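Local atomic coordinates of putative decarboxylase involved in desferrioxamine biosynthesis (Erwinia amylovora, PDB entry 5O5C), a protein that probably decarboxylates L-lysine, using pyridoxal 5'-phosphate as cofactor, to supply the diamine for biosynthesis of the siderophore desferrioxamine. Residues 451-456 and 506-511; 435-440 and 499-504; 184-189 and 193-198; 222-225 and 229-232. All coordinates share one frame; numbering follows the deposited sequence.

Contact 1: 451-456 and 506-511; sequences DEINTN and REQVRG
Ile453 lies alongside Gln508, and the two side chains run past each other in opposite directions. This is the tight part of the contact. Ile453 CG1 is 3.2 Å from Gln508 CB, very short for two carbons, so the exact value is doubtful. The first torsion of Ile453 is -149°, off a staggered value, and carries the CG1 branch across to the other helix. Its CD1 reaches Val509 CG2 at 3.5 Å. Ile453 is buried, whereas Val509 is exposed, so the apolar patch ends at the surface. The looser side is polar. The Gln508 chain bends at its second torsion and turns its amide toward Asn456. Asn456 CB stands 3.5 Å from Gln508 CD and almost as close to OE1 and NE2, which places it above the amide plane. The two amide planes are only 20° apart, and both residues are partly exposed. The segment axes approach to 9.8 Å at 132°, a wide crossing between perpendicular and antiparallel, slightly nearer the former. Pro441 touches both Ile453 and Val509. Asp451 OD1 accepts a hydrogen bond from Gln478 N, which ties helix 448-464 to strand 477-483 while helix 491-510 packs beside it.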
loop_
_atom_site.group_PDB
_atom_site.type_symbol
_atom_site.label_atom_id
_atom_site.label_comp_id
_atom_site.label_asym_id
_atom_site.label_seq_id
_atom_site.Cartn_x
_atom_site.Cartn_y
_atom_site.Cartn_z
ATOM N N ASP B 451 -24.415 18.276 21.771
ATOM C CA ASP B 451 -23.232 17.478 21.434
ATOM C C ASP B 451 -23.204 16.111 22.097
ATOM O O ASP B 451 -22.955 15.139 21.438
ATOM C CB ASP B 451 -21.931 18.235 21.732
ATOM C CG ASP B 451 -21.726 19.400 20.795
ATOM O OD1 ASP B 451 -22.208 19.299 19.642
ATOM O OD2 ASP B 451 -21.115 20.416 21.201
ATOM N N GLU B 452 -23.439 16.071 23.396
ATOM C CA GLU B 452 -23.561 14.842 24.139
ATOM C C GLU B 452 -24.663 13.979 23.552
ATOM O O GLU B 452 -24.484 12.791 23.322
ATOM C CB GLU B 452 -23.828 15.125 25.604
ATOM C CG GLU B 452 -22.586 15.626 26.346
ATOM C CD GLU B 452 -22.916 16.336 27.654
ATOM O OE1 GLU B 452 -23.578 15.704 28.513
ATOM O OE2 GLU B 452 -22.511 17.516 27.821
ATOM N N ILE B 453 -25.802 14.594 23.262
ATOM C CA ILE B 453 -26.940 13.817 22.882
ATOM C C ILE B 453 -26.629 13.146 21.518
ATOM O O ILE B 453 -26.913 12.002 21.364
ATOM C CB ILE B 453 -28.270 14.644 22.956
ATOM C CG1 ILE B 453 -29.434 13.725 23.317
ATOM C CG2 ILE B 453 -28.549 15.414 21.685
ATOM C CD1 ILE B 453 -30.825 14.308 23.109
ATOM N N ASN B 454 -25.981 13.825 20.569
ATOM C CA ASN B 454 -25.738 13.205 19.242
ATOM C C ASN B 454 -24.601 12.182 19.242
ATOM O O ASN B 454 -24.706 11.141 18.574
ATOM C CB ASN B 454 -25.494 14.284 18.193
ATOM C CG ASN B 454 -26.772 14.979 17.777
ATOM O OD1 ASN B 454 -27.459 14.515 16.899
ATOM N ND2 ASN B 454 -27.088 16.089 18.411
ATOM N N THR B 455 -23.535 12.467 19.985
ATOM C CA THR B 455 -22.474 11.485 20.202
ATOM C C THR B 455 -22.984 10.258 20.924
ATOM O O THR B 455 -22.516 9.186 20.614
ATOM C CB THR B 455 -21.217 12.027 20.933
ATOM O OG1 THR B 455 -20.260 10.971 21.034
ATOM C CG2 THR B 455 -21.494 12.531 22.351
ATOM N N ASN B 456 -23.941 10.391 21.857
ATOM C CA ASN B 456 -24.552 9.197 22.429
ATOM C C ASN B 456 -25.497 8.478 21.499
ATOM O O ASN B 456 -25.580 7.292 21.594
ATOM C CB ASN B 456 -25.200 9.468 23.777
ATOM C CG ASN B 456 -24.162 9.814 24.830
ATOM O OD1 ASN B 456 -23.214 9.063 25.046
ATOM N ND2 ASN B 456 -24.287 10.982 25.416
ATOM N N ARG B 506 -34.539 10.495 21.460
ATOM C CA ARG B 506 -35.603 10.648 22.444
ATOM C C ARG B 506 -35.287 9.881 23.749
ATOM O O ARG B 506 -35.621 10.344 24.806
ATOM C CB ARG B 506 -36.956 10.243 21.879
ATOM C CG ARG B 506 -37.341 11.041 20.659
ATOM C CD ARG B 506 -38.461 10.388 19.891
ATOM N NE ARG B 506 -38.915 11.285 18.838
ATOM C CZ ARG B 506 -39.769 10.957 17.876
ATOM N NH1 ARG B 506 -40.350 9.766 17.855
ATOM N NH2 ARG B 506 -40.104 11.847 16.967
ATOM N N GLU B 507 -34.686 8.708 23.660
ATOM C CA GLU B 507 -34.176 7.999 24.827
ATOM C C GLU B 507 -33.162 8.808 25.682
ATOM O O GLU B 507 -33.183 8.738 26.899
ATOM C CB GLU B 507 -33.536 6.699 24.405
ATOM C CG GLU B 507 -32.676 6.065 25.490
ATOM C CD GLU B 507 -32.437 4.586 25.306
ATOM O OE1 GLU B 507 -33.157 3.933 24.534
ATOM O OE2 GLU B 507 -31.510 4.089 25.961
ATOM N N GLN B 508 -32.285 9.567 25.044
ATOM C CA GLN B 508 -31.398 10.451 25.785
ATOM C C GLN B 508 -32.182 11.568 26.524
ATOM O O GLN B 508 -31.854 11.914 27.651
ATOM C CB GLN B 508 -30.349 11.059 24.846
ATOM C CG GLN B 508 -29.385 10.090 24.144
ATOM C CD GLN B 508 -28.460 9.331 25.078
ATOM O OE1 GLN B 508 -27.899 9.895 25.985
ATOM N NE2 GLN B 508 -28.310 8.050 24.854
ATOM N N VAL B 509 -33.220 12.110 25.892
ATOM C CA VAL B 509 -34.030 13.213 26.462
ATOM C C VAL B 509 -34.898 12.666 27.571
ATOM O O VAL B 509 -34.967 13.261 28.609
ATOM C CB VAL B 509 -34.960 13.884 25.403
ATOM C CG1 VAL B 509 -35.915 14.939 26.016
ATOM C CG2 VAL B 509 -34.134 14.495 24.285
ATOM N N ARG B 510 -35.532 11.519 27.311
ATOM C CA ARG B 510 -36.592 10.956 28.123
ATOM C C ARG B 510 -36.144 9.836 29.038
ATOM O O ARG B 510 -36.897 9.472 29.906
ATOM C CB ARG B 510 -37.692 10.348 27.257
ATOM C CG ARG B 510 -38.320 11.240 26.213
ATOM C CD ARG B 510 -39.302 10.411 25.399
ATOM N NE ARG B 510 -39.704 11.100 24.196
ATOM C CZ ARG B 510 -40.438 10.566 23.218
ATOM N NH1 ARG B 510 -40.916 9.323 23.278
ATOM N NH2 ARG B 510 -40.737 11.310 22.173
ATOM N N GLY B 511 -34.977 9.249 28.801
ATOM C CA GLY B 511 -34.380 8.261 29.694
ATOM C C GLY B 511 -34.766 6.779 29.734
ATOM O O GLY B 511 -34.035 5.994 30.319
#

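Contact 2: 435-440 and 499-504; sequences QIFRYV and ALIVHY
Ile501 points at strand 434-439 and touches Phe437 there. Its CD1 comes in at the edge of the Phe437 ring, in the ring plane, 3.5 Å from CZ and 3.7 Å from CE2. The two side chains meet from opposite directions. Ile501 is stretched out, with its second torsion at 162°, and this carries CD1 out to the ring. CG of Phe437 lies between the backbone N and the carbonyl carbon (chi1 64°), and from there the ring extends with its CZ-CE2 edge toward the helix. Phe482 of strand 477-483 meets the Phe437 ring edge-to-face and also touches Ile501. Val502 follows. Its CG1 approaches the Tyr439 ring obliquely, 4.1 Å from CE1 and 4.2 Å from CD1, and the two side chains are nearly perpendicular. Val502 also touches Ile424 of strand 424-426. The fold is plain at this point. Strand 434-439 is an inner strand of a four-stranded antiparallel sheet, and helix 491-510 packs on it, as in the small C-terminal domain of fold type I PLP enzymes. Phe437 and Tyr439 point to the helix, and Arg438 between them points away, the usual alternation of a strand. All four touching residues are buried, and the contact is purely apolar. Next in the helix, His503 turns away from the strand to the exposed side, its N bonded to Ala499 O. Tyr504 leads its ring off the strand, onto Ala460 and Ser464 of helix 448-464.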
loop_
_atom_site.group_PDB
_atom_site.type_symbol
_atom_site.label_atom_id
_atom_site.label_comp_id
_atom_site.label_asym_id
_atom_site.label_seq_id
_atom_site.Cartn_x
_atom_site.Cartn_y
_atom_site.Cartn_z
ATOM N N GLN B 435 -24.768 12.926 3.791
ATOM C CA GLN B 435 -25.674 13.878 4.431
ATOM C C GLN B 435 -25.228 14.126 5.880
ATOM O O GLN B 435 -25.144 13.194 6.648
ATOM C CB GLN B 435 -27.100 13.308 4.364
ATOM C CG GLN B 435 -28.208 14.235 4.840
ATOM C CD GLN B 435 -28.351 15.540 4.072
ATOM O OE1 GLN B 435 -28.585 15.508 2.905
ATOM N NE2 GLN B 435 -28.228 16.684 4.751
ATOM N N ILE B 436 -24.921 15.381 6.235
ATOM C CA ILE B 436 -24.558 15.768 7.565
ATOM C C ILE B 436 -25.784 16.381 8.264
ATOM O O ILE B 436 -26.381 17.346 7.779
ATOM C CB ILE B 436 -23.356 16.766 7.574
ATOM C CG1 ILE B 436 -22.102 16.138 6.952
ATOM C CG2 ILE B 436 -23.019 17.199 8.994
ATOM C CD1 ILE B 436 -21.705 14.796 7.534
ATOM N N PHE B 437 -26.140 15.814 9.410
ATOM C CA PHE B 437 -27.309 16.229 10.121
ATOM C C PHE B 437 -27.132 15.992 11.613
ATOM O O PHE B 437 -26.175 15.325 12.020
ATOM C CB PHE B 437 -28.521 15.446 9.597
ATOM C CG PHE B 437 -28.454 13.962 9.827
ATOM C CD1 PHE B 437 -27.761 13.125 8.944
ATOM C CD2 PHE B 437 -29.139 13.382 10.903
ATOM C CE1 PHE B 437 -27.729 11.754 9.153
ATOM C CE2 PHE B 437 -29.099 12.013 11.121
ATOM C CZ PHE B 437 -28.385 11.193 10.249
ATOM N N ARG B 438 -28.040 16.547 12.417
ATOM C CA ARG B 438 -28.087 16.217 13.835
ATOM C C ARG B 438 -29.481 16.235 14.429
ATOM O O ARG B 438 -30.401 16.855 13.915
ATOM C CB ARG B 438 -27.162 17.074 14.680
ATOM C CG ARG B 438 -27.495 18.539 14.729
ATOM C CD ARG B 438 -26.621 19.302 15.718
ATOM N NE ARG B 438 -27.110 20.659 15.827
ATOM C CZ ARG B 438 -26.530 21.670 16.460
ATOM N NH1 ARG B 438 -25.380 21.532 17.093
ATOM N NH2 ARG B 438 -27.139 22.854 16.440
ATOM N N TYR B 439 -29.585 15.546 15.548
ATOM C CA TYR B 439 -30.777 15.520 16.306
ATOM C C TYR B 439 -30.807 16.732 17.239
ATOM O O TYR B 439 -29.990 16.872 18.114
ATOM C CB TYR B 439 -30.868 14.203 17.055
ATOM C CG TYR B 439 -32.140 14.049 17.841
ATOM C CD1 TYR B 439 -33.353 13.808 17.200
ATOM C CD2 TYR B 439 -32.130 14.159 19.230
ATOM C CE1 TYR B 439 -34.526 13.693 17.918
ATOM C CE2 TYR B 439 -33.287 14.045 19.958
ATOM C CZ TYR B 439 -34.489 13.801 19.289
ATOM O OH TYR B 439 -35.637 13.668 20.018
ATOM N N VAL B 440 -31.821 17.558 17.069
ATOM C CA VAL B 440 -32.039 18.742 17.904
ATOM C C VAL B 440 -33.396 18.523 18.556
ATOM O O VAL B 440 -34.393 18.598 17.900
ATOM C CB VAL B 440 -31.927 20.024 17.029
ATOM C CG1 VAL B 440 -32.064 21.305 17.854
ATOM C CG2 VAL B 440 -30.575 20.063 16.350
ATOM N N ALA B 499 -35.309 6.339 12.216
ATOM C CA ALA B 499 -36.163 6.055 13.388
ATOM C C ALA B 499 -35.350 5.615 14.592
ATOM O O ALA B 499 -35.665 5.944 15.751
ATOM C CB ALA B 499 -37.200 4.995 13.054
ATOM N N LEU B 500 -34.310 4.835 14.305
ATOM C CA LEU B 500 -33.299 4.462 15.277
ATOM C C LEU B 500 -32.562 5.671 15.859
ATOM O O LEU B 500 -32.423 5.820 17.068
ATOM C CB LEU B 500 -32.304 3.516 14.595
ATOM C CG LEU B 500 -31.619 2.479 15.449
ATOM C CD1 LEU B 500 -32.642 1.617 16.164
ATOM C CD2 LEU B 500 -30.722 1.639 14.544
ATOM N N ILE B 501 -32.116 6.546 14.990
ATOM C CA ILE B 501 -31.505 7.788 15.420
ATOM C C ILE B 501 -32.434 8.569 16.362
ATOM O O ILE B 501 -31.998 8.966 17.449
ATOM C CB ILE B 501 -31.117 8.628 14.219
ATOM C CG1 ILE B 501 -29.896 8.001 13.520
ATOM C CG2 ILE B 501 -30.765 10.053 14.578
ATOM C CD1 ILE B 501 -29.760 8.518 12.119
ATOM N N VAL B 502 -33.689 8.777 15.953
ATOM C CA VAL B 502 -34.653 9.515 16.802
ATOM C C VAL B 502 -35.130 8.699 18.026
ATOM O O VAL B 502 -35.353 9.277 19.073
ATOM C CB VAL B 502 -35.850 10.136 16.014
ATOM C CG1 VAL B 502 -35.391 11.033 14.881
ATOM C CG2 VAL B 502 -36.773 9.078 15.480
ATOM N N HIS B 503 -35.241 7.370 17.933
ATOM C CA HIS B 503 -35.480 6.555 19.122
ATOM C C HIS B 503 -34.393 6.811 20.179
ATOM O O HIS B 503 -34.675 7.284 21.268
ATOM C CB HIS B 503 -35.603 5.049 18.783
ATOM C CG HIS B 503 -35.808 4.183 19.992
ATOM N ND1 HIS B 503 -34.978 3.128 20.303
ATOM C CD2 HIS B 503 -36.709 4.256 20.993
ATOM C CE1 HIS B 503 -35.379 2.573 21.433
ATOM N NE2 HIS B 503 -36.412 3.254 21.884
ATOM N N TYR B 504 -33.128 6.600 19.820
ATOM C CA TYR B 504 -32.037 6.796 20.799
ATOM C C TYR B 504 -31.896 8.264 21.278
ATOM O O TYR B 504 -31.503 8.502 22.412
ATOM C CB TYR B 504 -30.714 6.239 20.278
ATOM C CG TYR B 504 -30.743 4.743 20.150
ATOM C CD1 TYR B 504 -31.027 3.932 21.245
ATOM C CD2 TYR B 504 -30.497 4.129 18.938
ATOM C CE1 TYR B 504 -31.043 2.564 21.140
ATOM C CE2 TYR B 504 -30.517 2.751 18.825
ATOM C CZ TYR B 504 -30.788 1.975 19.917
ATOM O OH TYR B 504 -30.822 0.605 19.763
#

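Contact 3: 184-189 and 193-198; sequences SWCAAH and HLIKHR
Cys186 faces the 193-198 segment and carries most of the contact. Its SG is anti to the backbone N (-170°), which brings the sulfur to His193. SG lies 3.2 Å from His193 O and 3.6 Å from His193 ND1. It approaches the imidazole obliquely, 4.4 Å from the ring centroid and 49° off the ring normal. Cys186 CB is packed tightly against Ile195 CD1 at 3.4 Å, closer than usual for two carbons. Next, Ala187 CB meets Leu194 CD2 at a looser 4.0 Å, in a more exposed spot. At the helix end, His189 folds back within its own segment. Its ND1 donates to Trp185 O at 2.9 Å, in the imidazole plane, and its CE1 sits over the centre of the Trp185 ring system. Across the turn, Leu194 is the N-cap of the short helix 195-198. Cys186 and Ile195 both reach Trp207, while Ile195 also packs on Ala224 of the second subunit. In chain order, strand 163-167, helix 170-189, this turn and strand 207-212 follow one another. The turn lies on that crossover, in the seven-stranded sheet of order 1-7-6-5-4-2-3 that marks the large domain of fold type I PLP enzymes.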
loop_
_atom_site.group_PDB
_atom_site.type_symbol
_atom_site.label_atom_id
_atom_site.label_comp_id
_atom_site.label_asym_id
_atom_site.label_seq_id
_atom_site.Cartn_x
_atom_site.Cartn_y
_atom_site.Cartn_z
ATOM N N SER B 184 8.499 20.320 -8.129
ATOM C CA SER B 184 8.404 21.110 -9.394
ATOM C C SER B 184 8.579 22.622 -9.214
ATOM O O SER B 184 9.130 23.316 -10.106
ATOM C CB SER B 184 7.091 20.892 -10.070
ATOM O OG SER B 184 6.088 21.540 -9.298
ATOM N N TRP B 185 8.084 23.144 -8.091
ATOM C CA TRP B 185 8.219 24.555 -7.781
ATOM C C TRP B 185 9.688 24.863 -7.574
ATOM O O TRP B 185 10.209 25.817 -8.153
ATOM C CB TRP B 185 7.449 24.957 -6.523
ATOM C CG TRP B 185 7.651 26.410 -6.194
ATOM C CD1 TRP B 185 8.679 26.958 -5.487
ATOM C CD2 TRP B 185 6.806 27.500 -6.579
ATOM N NE1 TRP B 185 8.526 28.315 -5.393
ATOM C CE2 TRP B 185 7.394 28.682 -6.065
ATOM C CE3 TRP B 185 5.614 27.595 -7.309
ATOM C CZ2 TRP B 185 6.830 29.946 -6.259
ATOM C CZ3 TRP B 185 5.048 28.849 -7.505
ATOM C CH2 TRP B 185 5.657 30.019 -6.970
ATOM N N CYS B 186 10.357 24.062 -6.746
ATOM C CA CYS B 186 11.789 24.241 -6.545
ATOM C C CYS B 186 12.611 24.223 -7.843
ATOM O O CYS B 186 13.576 24.981 -7.944
ATOM C CB CYS B 186 12.369 23.215 -5.589
ATOM S SG CYS B 186 14.064 23.657 -5.140
ATOM N N ALA B 187 12.250 23.381 -8.814
ATOM C CA ALA B 187 12.997 23.302 -10.117
ATOM C C ALA B 187 12.792 24.481 -11.097
ATOM O O ALA B 187 13.622 24.742 -12.003
ATOM C CB ALA B 187 12.669 22.001 -10.823
ATOM N N ALA B 188 11.672 25.168 -10.961
ATOM C CA ALA B 188 11.353 26.237 -11.858
ATOM C C ALA B 188 11.879 27.534 -11.260
ATOM O O ALA B 188 12.213 28.435 -12.007
ATOM C CB ALA B 188 9.844 26.270 -12.144
ATOM N N HIS B 189 12.025 27.605 -9.932
ATOM C CA HIS B 189 12.406 28.846 -9.232
ATOM C C HIS B 189 13.831 28.893 -8.675
ATOM O O HIS B 189 14.309 29.971 -8.334
ATOM C CB HIS B 189 11.382 29.146 -8.130
ATOM C CG HIS B 189 10.013 29.379 -8.674
ATOM N ND1 HIS B 189 9.175 28.347 -9.038
ATOM C CD2 HIS B 189 9.366 30.525 -9.001
ATOM C CE1 HIS B 189 8.062 28.847 -9.544
ATOM N NE2 HIS B 189 8.148 30.164 -9.520
ATOM N N HIS B 193 18.488 23.372 -8.916
ATOM C CA HIS B 193 18.575 23.000 -7.491
ATOM C C HIS B 193 17.456 21.986 -7.282
ATOM O O HIS B 193 16.307 22.387 -7.034
ATOM C CB HIS B 193 18.324 24.200 -6.574
ATOM C CG HIS B 193 18.360 23.863 -5.114
ATOM N ND1 HIS B 193 17.557 22.890 -4.548
ATOM C CD2 HIS B 193 19.104 24.371 -4.100
ATOM C CE1 HIS B 193 17.828 22.790 -3.261
ATOM N NE2 HIS B 193 18.760 23.681 -2.962
ATOM N N LEU B 194 17.785 20.694 -7.379
ATOM C CA LEU B 194 16.776 19.635 -7.261
ATOM C C LEU B 194 16.673 19.062 -5.855
ATOM O O LEU B 194 17.642 18.450 -5.340
ATOM C CB LEU B 194 17.055 18.500 -8.240
ATOM C CG LEU B 194 16.837 18.757 -9.730
ATOM C CD1 LEU B 194 17.121 17.475 -10.501
ATOM C CD2 LEU B 194 15.420 19.251 -10.009
ATOM N N ILE B 195 15.486 19.190 -5.268
ATOM C CA ILE B 195 15.251 18.786 -3.886
ATOM C C ILE B 195 15.726 17.351 -3.634
ATOM O O ILE B 195 16.371 17.093 -2.612
ATOM C CB ILE B 195 13.796 19.032 -3.421
ATOM C CG1 ILE B 195 13.537 20.535 -3.301
ATOM C CG2 ILE B 195 13.535 18.355 -2.076
ATOM C CD1 ILE B 195 12.117 20.935 -3.015
ATOM N N LYS B 196 15.447 16.472 -4.598
ATOM C CA LYS B 196 15.821 15.049 -4.579
ATOM C C LYS B 196 17.241 14.772 -4.136
ATOM O O LYS B 196 17.507 13.841 -3.406
ATOM C CB LYS B 196 15.750 14.480 -5.988
ATOM C CG LYS B 196 14.498 13.726 -6.328
ATOM C CD LYS B 196 14.547 13.354 -7.801
ATOM C CE LYS B 196 15.483 12.219 -8.083
ATOM N NZ LYS B 196 15.311 11.859 -9.502
ATOM N N HIS B 197 18.152 15.572 -4.665
ATOM C CA HIS B 197 19.532 15.507 -4.325
ATOM C C HIS B 197 19.954 16.331 -3.090
ATOM O O HIS B 197 20.676 15.827 -2.215
ATOM C CB HIS B 197 20.379 15.878 -5.540
ATOM C CG HIS B 197 20.087 15.053 -6.758
ATOM N ND1 HIS B 197 20.479 15.436 -8.019
ATOM C CD2 HIS B 197 19.422 13.879 -6.913
ATOM C CE1 HIS B 197 20.070 14.537 -8.899
ATOM N NE2 HIS B 197 19.446 13.570 -8.254
ATOM N N ARG B 198 19.532 17.578 -3.022
ATOM C CA ARG B 198 20.143 18.551 -2.124
ATOM C C ARG B 198 19.288 18.890 -0.936
ATOM O O ARG B 198 19.698 19.622 -0.018
ATOM C CB ARG B 198 20.509 19.781 -2.945
ATOM C CG ARG B 198 21.732 19.523 -3.850
ATOM C CD ARG B 198 22.209 20.798 -4.523
ATOM N NE ARG B 198 22.610 21.773 -3.505
ATOM C CZ ARG B 198 22.811 23.075 -3.711
ATOM N NH1 ARG B 198 22.683 23.616 -4.922
ATOM N NH2 ARG B 198 23.158 23.848 -2.688
#

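Contact 4: 222-225 and 229-232; sequences SMAI and GYDA
Met223 and Gly229 are joined by a backbone hydrogen bond at the end of helix 218-225. Gly229 N donates to Met223 O at 2.8 Å, with an N-H...O angle of 158°. The donor stands well above the carbonyl plane, 59° out of it, so it does not lie on a lone pair. The CA atoms of Ala224 and Gly229 are only 4.1 Å apart. Gly229 has a positive phi of 84°, which suits a residue without a side chain. After it the chain makes a 3-10 turn, in which Ala232 N bonds to Gly229 O at 3.0 Å. Two side chains of the helix meet this turn. Met223 points toward it, and its CB is 3.6 Å from Gly229 O. Its chain curls at the second and third torsions, and CE ends 4.3 Å from Ala232 CB. On another side, Ala224 CB meets Tyr230 CE1 obliquely at 3.9 Å. The Tyr230 ring also meets Phe217 edge-to-face. The dimer partner adds to this region: Arg182 of the second subunit bonds to the carbonyl oxygens of Ala224 and Ile225. The side chain of Met223 is about 13 Å from a bound PLP, so the contact is not part of the pocket, though Ser218 at the start of the helix is. The turn completes a beta-alpha-beta crossover: strand 207-212, helix 218-225, then strand 233-236 at the edge of the sheet. Met223 touches Met178 of helix 170-189, and Ala232 is bonded through its backbone to Val209 of strand 207-212.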
loop_
_atom_site.group_PDB
_atom_site.type_symbol
_atom_site.label_atom_id
_atom_site.label_comp_id
_atom_site.label_asym_id
_atom_site.label_seq_id
_atom_site.Cartn_x
_atom_site.Cartn_y
_atom_site.Cartn_z
ATOM N N SER B 222 0.799 14.993 4.817
ATOM C CA SER B 222 1.774 14.918 3.741
ATOM C C SER B 222 2.809 16.042 3.859
ATOM O O SER B 222 3.972 15.768 3.662
ATOM C CB SER B 222 1.153 14.984 2.355
ATOM O OG SER B 222 0.278 13.914 2.129
ATOM N N MET B 223 2.378 17.270 4.171
ATOM C CA MET B 223 3.302 18.410 4.369
ATOM C C MET B 223 4.153 18.231 5.607
ATOM O O MET B 223 5.290 18.719 5.617
ATOM C CB MET B 223 2.584 19.741 4.482
ATOM C CG MET B 223 1.658 20.149 3.394
ATOM S SD MET B 223 2.238 20.052 1.723
ATOM C CE MET B 223 3.488 21.291 1.774
ATOM N N ALA B 224 3.674 17.488 6.622
ATOM C CA ALA B 224 4.572 17.052 7.729
ATOM C C ALA B 224 5.707 16.196 7.280
ATOM O O ALA B 224 6.887 16.434 7.609
ATOM C CB ALA B 224 3.834 16.366 8.823
ATOM N N ILE B 225 5.348 15.177 6.509
ATOM C CA ILE B 225 6.315 14.298 5.977
ATOM C C ILE B 225 7.336 15.035 5.062
ATOM O O ILE B 225 8.532 14.776 5.125
ATOM C CB ILE B 225 5.607 13.150 5.257
ATOM C CG1 ILE B 225 4.844 12.289 6.268
ATOM C CG2 ILE B 225 6.588 12.250 4.544
ATOM C CD1 ILE B 225 3.842 11.416 5.559
ATOM N N GLY B 229 5.632 20.970 7.328
ATOM C CA GLY B 229 4.867 21.048 8.549
ATOM C C GLY B 229 3.462 21.521 8.256
ATOM O O GLY B 229 3.218 22.060 7.180
ATOM N N TYR B 230 2.542 21.283 9.185
ATOM C CA TYR B 230 1.139 21.740 9.025
ATOM C C TYR B 230 1.055 23.269 8.794
ATOM O O TYR B 230 0.124 23.742 8.122
ATOM C CB TYR B 230 0.248 21.390 10.217
ATOM C CG TYR B 230 0.202 19.946 10.695
ATOM C CD1 TYR B 230 0.438 18.860 9.837
ATOM C CD2 TYR B 230 -0.147 19.674 12.000
ATOM C CE1 TYR B 230 0.392 17.555 10.296
ATOM C CE2 TYR B 230 -0.220 18.385 12.477
ATOM C CZ TYR B 230 0.058 17.324 11.632
ATOM O OH TYR B 230 -0.012 16.076 12.185
ATOM N N ASP B 231 2.020 24.029 9.325
ATOM C CA ASP B 231 2.092 25.483 9.128
ATOM C C ASP B 231 2.188 25.899 7.650
ATOM O O ASP B 231 1.911 27.036 7.313
ATOM C CB ASP B 231 3.320 26.088 9.800
ATOM C CG ASP B 231 3.250 26.113 11.285
ATOM O OD1 ASP B 231 2.169 25.926 11.909
ATOM O OD2 ASP B 231 4.356 26.323 11.835
ATOM N N ALA B 232 2.592 24.997 6.763
ATOM C CA ALA B 232 2.720 25.379 5.370
ATOM C C ALA B 232 1.371 25.370 4.659
ATOM O O ALA B 232 1.296 25.706 3.486
ATOM C CB ALA B 232 3.722 24.491 4.653
#

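How the contacts relate
Contacts 1 and 2 share helix 491-510 and touch each other: Asn454 OD1 accepts a probable hydrogen bond from Tyr439 N, and Ile453 CD1 packs on the Tyr439 ring. Contact 2 is the buried one, wholly apolar between sheet and helix. Contact 1 runs out to the surface and mixes apolar groups with amides. Contacts 3 and 4 lie in the large domain, with centres about 18 Å apart. Each closes a short turn after a helix, and both touch the second subunit. Contact 4 is buried and includes a backbone hydrogen bond, while contact 3 is partly buried and joins a cysteine sulfur beside a histidine to alanine, leucine and isoleucine carbons. Contacts 1 and 3 lie on opposite sides of the chain's centre.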